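Local coordinates for protein restriction endonuclease S subunits (PDB 3OKG) that probably recognises the target DNA sequence as the specificity (S) polypeptide of a type I methyltransferase built from M and S polypeptides, at residues A[228-233]-A[359-364]; A[320-325]-A[366-371]; A[287-292]-A[314-319]. All coordinates share one frame; numbering follows the deposited sequence.

Interaction 1: residues A[228-233]-A[359-364]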
# COMPACT_ATOMS: atom_id res chain seq x y z
N TRP A 228 -2.45 -15.88 -41.01
CA TRP A 228 -2.72 -16.44 -39.69
C TRP A 228 -3.63 -17.61 -39.98
O TRP A 228 -4.32 -17.61 -41.00
CB TRP A 228 -3.50 -15.45 -38.83
CG TRP A 228 -2.75 -14.24 -38.29
CD1 TRP A 228 -1.78 -13.50 -38.92
CD2 TRP A 228 -2.96 -13.61 -37.01
NE1 TRP A 228 -1.37 -12.47 -38.10
CE2 TRP A 228 -2.09 -12.50 -36.94
CE3 TRP A 228 -3.82 -13.87 -35.93
CZ2 TRP A 228 -2.03 -11.67 -35.80
CZ3 TRP A 228 -3.77 -13.03 -34.81
CH2 TRP A 228 -2.89 -11.95 -34.76
N ARG A 229 -3.67 -18.58 -39.09
CA ARG A 229 -4.65 -19.66 -39.20
C ARG A 229 -5.28 -19.95 -37.87
O ARG A 229 -4.60 -19.89 -36.82
CB ARG A 229 -3.98 -20.95 -39.70
CG ARG A 229 -3.57 -20.95 -41.17
CD ARG A 229 -2.77 -22.21 -41.51
NE ARG A 229 -1.61 -22.33 -40.63
CZ ARG A 229 -1.37 -23.37 -39.84
NH1 ARG A 229 -2.20 -24.41 -39.84
NH2 ARG A 229 -0.29 -23.37 -39.07
N TRP A 230 -6.57 -20.27 -37.89
CA TRP A 230 -7.20 -20.88 -36.74
C TRP A 230 -6.78 -22.35 -36.61
O TRP A 230 -7.07 -23.15 -37.49
CB TRP A 230 -8.71 -20.80 -36.89
CG TRP A 230 -9.26 -19.48 -36.52
CD1 TRP A 230 -9.81 -18.54 -37.37
CD2 TRP A 230 -9.31 -18.91 -35.21
NE1 TRP A 230 -10.22 -17.45 -36.65
CE2 TRP A 230 -9.91 -17.64 -35.33
CE3 TRP A 230 -8.91 -19.36 -33.95
CZ2 TRP A 230 -10.11 -16.80 -34.22
CZ3 TRP A 230 -9.12 -18.54 -32.85
CH2 TRP A 230 -9.71 -17.27 -33.00
N VAL A 231 -6.11 -22.71 -35.52
CA VAL A 231 -5.72 -24.11 -35.28
C VAL A 231 -6.25 -24.61 -33.96
O VAL A 231 -6.59 -23.82 -33.07
CB VAL A 231 -4.19 -24.30 -35.31
CG1 VAL A 231 -3.61 -23.81 -36.64
CG2 VAL A 231 -3.54 -23.54 -34.14
N ARG A 232 -6.31 -25.93 -33.81
CA ARG A 232 -6.66 -26.54 -32.53
C ARG A 232 -5.38 -26.73 -31.72
O ARG A 232 -4.38 -27.21 -32.25
CB ARG A 232 -7.36 -27.88 -32.75
CG ARG A 232 -8.69 -27.78 -33.47
CD ARG A 232 -9.17 -29.15 -33.94
NE ARG A 232 -8.15 -29.85 -34.71
CZ ARG A 232 -7.98 -29.71 -36.02
NH1 ARG A 232 -7.02 -30.39 -36.65
NH2 ARG A 232 -8.77 -28.90 -36.72
N LEU A 233 -5.41 -26.35 -30.45
CA LEU A 233 -4.19 -26.38 -29.64
C LEU A 233 -3.47 -27.72 -29.83
O LEU A 233 -2.23 -27.76 -29.92
CB LEU A 233 -4.54 -26.20 -28.15
CG LEU A 233 -3.36 -26.01 -27.20
CD1 LEU A 233 -2.46 -24.86 -27.68
CD2 LEU A 233 -3.86 -25.77 -25.78
N PHE A 359 -9.61 -23.86 -29.80
CA PHE A 359 -9.07 -23.12 -30.94
C PHE A 359 -8.21 -21.92 -30.50
O PHE A 359 -8.56 -21.25 -29.55
CB PHE A 359 -10.19 -22.62 -31.86
CG PHE A 359 -10.52 -23.58 -32.96
CD1 PHE A 359 -9.71 -23.66 -34.09
CD2 PHE A 359 -11.60 -24.44 -32.83
CE1 PHE A 359 -9.99 -24.57 -35.11
CE2 PHE A 359 -11.89 -25.35 -33.83
CZ PHE A 359 -11.08 -25.42 -34.98
N ILE A 360 -7.12 -21.67 -31.22
CA ILE A 360 -6.25 -20.52 -30.95
C ILE A 360 -5.85 -19.90 -32.28
O ILE A 360 -5.57 -20.62 -33.24
CB ILE A 360 -4.98 -20.97 -30.13
CG1 ILE A 360 -4.06 -19.77 -29.77
CG2 ILE A 360 -4.17 -22.06 -30.89
CD1 ILE A 360 -2.86 -20.20 -28.86
N PRO A 361 -5.84 -18.55 -32.35
CA PRO A 361 -5.42 -17.96 -33.63
C PRO A 361 -3.91 -18.04 -33.69
O PRO A 361 -3.21 -17.80 -32.71
CB PRO A 361 -5.86 -16.49 -33.52
CG PRO A 361 -6.27 -16.26 -32.04
CD PRO A 361 -5.99 -17.55 -31.29
N LEU A 362 -3.38 -18.36 -34.84
CA LEU A 362 -1.98 -18.64 -34.94
C LEU A 362 -1.32 -17.84 -36.04
O LEU A 362 -1.39 -18.23 -37.22
CB LEU A 362 -1.74 -20.16 -35.16
CG LEU A 362 -0.27 -20.59 -35.02
CD1 LEU A 362 0.12 -20.71 -33.52
CD2 LEU A 362 -0.00 -21.90 -35.75
N PRO A 363 -0.68 -16.72 -35.66
CA PRO A 363 0.14 -15.93 -36.58
C PRO A 363 1.42 -16.68 -36.91
O PRO A 363 1.77 -17.63 -36.20
CB PRO A 363 0.52 -14.68 -35.76
CG PRO A 363 -0.40 -14.68 -34.55
CD PRO A 363 -0.65 -16.15 -34.30
N PRO A 364 2.13 -16.23 -37.94
CA PRO A 364 3.50 -16.69 -38.14
C PRO A 364 4.33 -16.33 -36.90
O PRO A 364 4.01 -15.40 -36.16
CB PRO A 364 3.98 -15.88 -39.35
CG PRO A 364 2.74 -15.40 -40.03
CD PRO A 364 1.69 -15.28 -38.98
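W228 lays its indole over P363: CG of the proline stands 3.4 Å from the centroid of the W228 six-membered ring, only 3° off the ring normal, a CH-pi contact centred on the face. W228 CG is anti to the carbonyl carbon (chi1 -73°), which starts the indole off on the side of the backbone N. P361 CB comes to the ring edge, 4.1 Å from W228 CE3, and P364 CD lies 3.9 Å from W228 CD1. An alanine in place of W228 would probably leave P363 without its aromatic cover and open a gap beside P361 and P364. W230 repeats the theme on P361, whose CB sits 4.0 Å from the centroid of the W230 six-membered ring, offset toward the rim; W230 NE1 is bonded to A222 O. Beside it, R232 CG lies 3.9 Å from the centroid of the F359 ring, over one face. V231 and I360 fill the other side of the sheet, V231 CG2 to I360 CG2 at 3.6 Å. The register behind these contacts is a two-stranded antiparallel ladder: R229 with L362 and V231 with I360 are hydrogen-bonded pairs, each closed by two backbone bonds. Helix 324-333 packs on the ladder through Y330 and W326, the latter bonding P361 O. V236 of helix 233-236 packs on V231 and L362, while E367 and I371 of helix 365-388 touch W228.

Interaction 2: residues A[320-325]-A[366-371]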
# COMPACT_ATOMS: atom_id res chain seq x y z
N ASP A 320 7.01 -26.20 -32.81
CA ASP A 320 7.82 -25.11 -33.34
C ASP A 320 6.99 -23.92 -33.84
O ASP A 320 7.46 -22.80 -33.84
CB ASP A 320 8.76 -25.59 -34.45
CG ASP A 320 9.71 -26.67 -33.98
OD1 ASP A 320 10.08 -26.66 -32.78
OD2 ASP A 320 10.09 -27.53 -34.81
N SER A 321 5.76 -24.16 -34.28
CA SER A 321 4.98 -23.06 -34.86
C SER A 321 4.27 -22.20 -33.82
O SER A 321 3.53 -21.29 -34.18
CB SER A 321 3.94 -23.58 -35.86
OG SER A 321 2.93 -24.31 -35.18
N LEU A 322 4.48 -22.49 -32.53
CA LEU A 322 3.77 -21.79 -31.46
C LEU A 322 4.75 -21.28 -30.40
O LEU A 322 5.53 -22.07 -29.84
CB LEU A 322 2.73 -22.70 -30.81
CG LEU A 322 2.03 -22.20 -29.52
CD1 LEU A 322 1.12 -21.00 -29.83
CD2 LEU A 322 1.21 -23.31 -28.89
N GLU A 323 4.73 -19.97 -30.16
CA GLU A 323 5.54 -19.32 -29.13
C GLU A 323 4.95 -19.59 -27.75
O GLU A 323 3.74 -19.48 -27.55
CB GLU A 323 5.59 -17.81 -29.36
CG GLU A 323 6.53 -17.38 -30.47
CD GLU A 323 7.99 -17.59 -30.10
OE1 GLU A 323 8.30 -17.68 -28.90
OE2 GLU A 323 8.84 -17.66 -31.02
N ARG A 324 5.82 -19.93 -26.81
CA ARG A 324 5.40 -20.19 -25.44
C ARG A 324 4.55 -19.05 -24.91
O ARG A 324 3.48 -19.24 -24.31
CB ARG A 324 6.66 -20.30 -24.56
CG ARG A 324 6.34 -20.31 -23.10
CD ARG A 324 7.42 -21.03 -22.33
NE ARG A 324 8.50 -20.17 -21.87
CZ ARG A 324 9.59 -19.91 -22.56
NH1 ARG A 324 9.75 -20.44 -23.77
NH2 ARG A 324 10.54 -19.12 -22.05
N PHE A 325 5.06 -17.84 -25.09
CA PHE A 325 4.38 -16.69 -24.52
C PHE A 325 3.10 -16.27 -25.24
O PHE A 325 2.22 -15.64 -24.62
CB PHE A 325 5.36 -15.54 -24.34
CG PHE A 325 6.37 -15.83 -23.25
CD1 PHE A 325 5.93 -16.10 -21.96
CD2 PHE A 325 7.73 -15.88 -23.51
CE1 PHE A 325 6.84 -16.38 -20.93
CE2 PHE A 325 8.64 -16.16 -22.50
CZ PHE A 325 8.19 -16.42 -21.21
N GLU A 366 7.04 -14.77 -36.35
CA GLU A 366 7.53 -13.40 -36.26
C GLU A 366 6.44 -12.47 -35.72
O GLU A 366 6.74 -11.56 -34.95
CB GLU A 366 8.08 -12.89 -37.60
CG GLU A 366 9.31 -12.00 -37.40
CD GLU A 366 9.35 -10.78 -38.32
OE1 GLU A 366 10.27 -9.94 -38.16
OE2 GLU A 366 8.46 -10.65 -39.20
N GLU A 367 5.20 -12.69 -36.12
CA GLU A 367 4.10 -11.83 -35.68
C GLU A 367 3.69 -12.15 -34.25
O GLU A 367 3.30 -11.25 -33.50
CB GLU A 367 2.90 -11.95 -36.61
CG GLU A 367 1.65 -11.21 -36.14
CD GLU A 367 1.72 -9.71 -36.40
OE1 GLU A 367 2.82 -9.20 -36.72
OE2 GLU A 367 0.68 -9.04 -36.28
N GLN A 368 3.76 -13.42 -33.86
CA GLN A 368 3.52 -13.76 -32.46
C GLN A 368 4.53 -13.03 -31.60
O GLN A 368 4.19 -12.52 -30.53
CB GLN A 368 3.68 -15.26 -32.17
CG GLN A 368 2.59 -16.12 -32.74
CD GLN A 368 2.91 -17.59 -32.58
OE1 GLN A 368 3.24 -18.05 -31.48
NE2 GLN A 368 2.82 -18.36 -33.68
N ARG A 369 5.78 -13.00 -32.04
CA ARG A 369 6.81 -12.38 -31.22
C ARG A 369 6.61 -10.86 -31.16
O ARG A 369 6.74 -10.25 -30.10
CB ARG A 369 8.22 -12.74 -31.71
CG ARG A 369 8.61 -14.19 -31.38
CD ARG A 369 10.09 -14.47 -31.68
NE ARG A 369 10.39 -14.31 -33.10
CZ ARG A 369 10.57 -15.32 -33.94
NH1 ARG A 369 10.49 -16.58 -33.51
NH2 ARG A 369 10.84 -15.07 -35.23
N ARG A 370 6.28 -10.26 -32.30
CA ARG A 370 6.02 -8.81 -32.40
C ARG A 370 4.89 -8.37 -31.46
O ARG A 370 5.01 -7.37 -30.75
CB ARG A 370 5.69 -8.44 -33.86
CG ARG A 370 5.62 -6.92 -34.14
CD ARG A 370 5.13 -6.63 -35.57
NE ARG A 370 3.69 -6.86 -35.68
CZ ARG A 370 2.77 -5.98 -35.30
NH1 ARG A 370 3.12 -4.80 -34.81
NH2 ARG A 370 1.48 -6.29 -35.41
N ILE A 371 3.81 -9.14 -31.45
CA ILE A 371 2.66 -8.86 -30.59
C ILE A 371 2.96 -9.15 -29.12
O ILE A 371 2.57 -8.37 -28.25
CB ILE A 371 1.41 -9.67 -31.04
CG1 ILE A 371 0.95 -9.20 -32.42
CG2 ILE A 371 0.28 -9.51 -30.03
CD1 ILE A 371 -0.14 -10.08 -33.03
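A side-chain amide spans the gap between a helix and a loop here: Q368, in the first turn of helix 365-388, reaches the backbone of S321 and E323, just ahead of helix 324-333. Both ends of the amide are used. Its NE2 donates to S321 O at 3.1 Å, with the acceptor lying in the amide plane, while OE1 accepts from E323 N at 2.8 Å and 166°. Bonds to the two successive peptide groups on either side of L322 hold the amide against rotation and fix the loop on the helix. The chain of Q368 is extended beyond CG (chi2 173°), which carries CD out toward the loop. E323, at the N-cap position of helix 324-333, adds a charged contact. Its chain bends at chi2, and OE2 receives R369 NH1 at 3.2 Å, nearly in line with the carboxylate C-O bond; the carboxylate and guanidinium planes are turned 82° apart. R369 CG lies over one face of the same carboxylate, 3.7 Å from E323 CD. Around this joint, Q368 NE2 also bonds P363 O, and its side chain touches L362 of strand 359-362 and W326 of helix 324-333; V236 of helix 233-236 packs on S321 and L322.

Interaction 3: residues A[287-292]-A[314-319]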
# COMPACT_ATOMS: atom_id res chain seq x y z
N GLY A 287 10.20 -24.32 -20.14
CA GLY A 287 9.43 -23.80 -21.25
C GLY A 287 7.97 -24.16 -21.05
O GLY A 287 7.13 -23.27 -20.89
N ASP A 288 7.67 -25.45 -21.05
CA ASP A 288 6.28 -25.90 -21.00
C ASP A 288 5.41 -25.11 -20.06
O ASP A 288 5.83 -24.72 -18.96
CB ASP A 288 6.16 -27.36 -20.55
CG ASP A 288 7.06 -28.29 -21.34
OD1 ASP A 288 7.57 -27.88 -22.40
OD2 ASP A 288 7.26 -29.43 -20.88
N VAL A 289 4.18 -24.88 -20.49
CA VAL A 289 3.20 -24.18 -19.70
C VAL A 289 2.48 -25.19 -18.85
O VAL A 289 2.15 -26.28 -19.32
CB VAL A 289 2.20 -23.44 -20.64
CG1 VAL A 289 1.04 -22.84 -19.85
CG2 VAL A 289 2.94 -22.35 -21.43
N LEU A 290 2.25 -24.86 -17.58
CA LEU A 290 1.52 -25.76 -16.69
C LEU A 290 0.14 -25.17 -16.50
O LEU A 290 -0.02 -23.95 -16.39
CB LEU A 290 2.23 -25.89 -15.32
CG LEU A 290 3.70 -26.31 -15.33
CD1 LEU A 290 4.33 -26.17 -13.95
CD2 LEU A 290 3.88 -27.74 -15.85
N ILE A 291 -0.87 -26.02 -16.44
CA ILE A 291 -2.23 -25.52 -16.29
C ILE A 291 -3.00 -26.40 -15.31
O ILE A 291 -2.79 -27.61 -15.28
CB ILE A 291 -2.96 -25.45 -17.64
CG1 ILE A 291 -4.32 -24.77 -17.49
CG2 ILE A 291 -3.08 -26.83 -18.27
CD1 ILE A 291 -4.85 -24.21 -18.80
N SER A 292 -3.84 -25.79 -14.48
CA SER A 292 -4.59 -26.53 -13.48
C SER A 292 -5.79 -27.17 -14.13
O SER A 292 -6.56 -26.50 -14.80
CB SER A 292 -5.06 -25.60 -12.36
OG SER A 292 -5.94 -26.27 -11.48
N ALA A 314 -1.96 -30.26 -16.11
CA ALA A 314 -1.52 -30.71 -17.42
C ALA A 314 -0.29 -29.87 -17.79
O ALA A 314 -0.15 -28.75 -17.32
CB ALA A 314 -2.64 -30.53 -18.45
N ALA A 315 0.62 -30.42 -18.59
CA ALA A 315 1.70 -29.62 -19.16
C ALA A 315 1.51 -29.48 -20.68
O ALA A 315 1.15 -30.45 -21.36
CB ALA A 315 3.04 -30.25 -18.85
N LEU A 316 1.73 -28.28 -21.19
CA LEU A 316 1.55 -27.98 -22.62
C LEU A 316 2.89 -27.61 -23.20
O LEU A 316 3.55 -26.66 -22.75
CB LEU A 316 0.58 -26.81 -22.80
CG LEU A 316 -0.65 -26.92 -21.92
CD1 LEU A 316 -1.42 -25.60 -21.92
CD2 LEU A 316 -1.53 -28.06 -22.39
N ARG A 317 3.33 -28.38 -24.19
CA ARG A 317 4.64 -28.12 -24.76
C ARG A 317 4.46 -27.68 -26.19
O ARG A 317 4.11 -28.49 -27.04
CB ARG A 317 5.54 -29.34 -24.71
CG ARG A 317 6.96 -29.03 -25.16
CD ARG A 317 7.90 -30.20 -24.94
NE ARG A 317 8.08 -30.52 -23.52
CZ ARG A 317 7.95 -31.74 -22.99
NH1 ARG A 317 7.66 -32.78 -23.76
NH2 ARG A 317 8.13 -31.91 -21.70
N PRO A 318 4.67 -26.38 -26.44
CA PRO A 318 4.45 -25.80 -27.77
C PRO A 318 5.34 -26.47 -28.81
O PRO A 318 6.51 -26.75 -28.55
CB PRO A 318 4.88 -24.35 -27.60
CG PRO A 318 4.73 -24.07 -26.13
CD PRO A 318 5.04 -25.37 -25.44
N ARG A 319 4.79 -26.72 -29.99
CA ARG A 319 5.59 -27.20 -31.10
C ARG A 319 6.26 -26.00 -31.73
O ARG A 319 6.08 -24.88 -31.25
CB ARG A 319 4.71 -28.00 -32.07
CG ARG A 319 4.13 -29.22 -31.38
CD ARG A 319 3.46 -30.22 -32.30
NE ARG A 319 2.61 -31.12 -31.52
CZ ARG A 319 1.75 -32.00 -32.03
NH1 ARG A 319 1.62 -32.13 -33.35
NH2 ARG A 319 1.03 -32.76 -31.22
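The guanidinium of R317 takes the carboxylate of D288 at its edge, near the guanidinium plane, the two flat groups being turned 50° apart. R317 NE donates to D288 OD1 at 2.9 Å, reaching it on the syn side, 22° out of the carboxylate plane. The bond from R317 NH2 to D288 OD2, 2.8 Å long, is strongly bent and weak, as is the second one from NE to OD2. The bend of R317 at chi3 (-65°) turns NE out of the extended run of CB, CG and CD, toward the D288 carboxylate. That run lies alongside OD1, with R317 CG only 3.1 Å from D288 OD1. OD2 has a further donor in R285 N, and R317 NH2 makes a weak bond to V283 O. Beyond this pair the contact is a regular antiparallel ladder. V289 with L316 and I291 with A314 are hydrogen-bonded pairs of two bonds each, and L290 faces A315 in a non-hydrogen-bonded pair. I291 CG2 meets A314 CB at 3.7 Å, on the side where V289 and L316 pack against L331 of helix 324-333; L290 CD2 approaches A315 CB at 4.0 Å on the reverse side, where A284 touches both residues. Strands 237-241 and 300-302 border the pair. The chemistry is thus apolar along the strands and ionic at one end: D288 is buried, and the arginine together with the R285 N-H would probably favour its charged form, making the pair a polar end to an apolar ladder.

All three contacts lie within the second DNA specificity domain of the chain. From the N terminus, 228-233 comes first and finds its partner only at 359-364, so interaction 1 closes the longest loop. Interaction 3 opens at 287-292 and closes at 314-319, wholly within that span, in the four-stranded sheet. Interaction 2 starts directly afterwards at 320-325, in series with it, and ends at 366-371, beyond 359-364; it therefore crosses interaction 1. Those two touch, whereas interactions 1 and 3 do not, their centres about 17 Å apart. Interactions 2 and 3 meet where R324 packs on P318. Helix 324-333 links the three, and interaction 2 ties its start to the long helix 365-388.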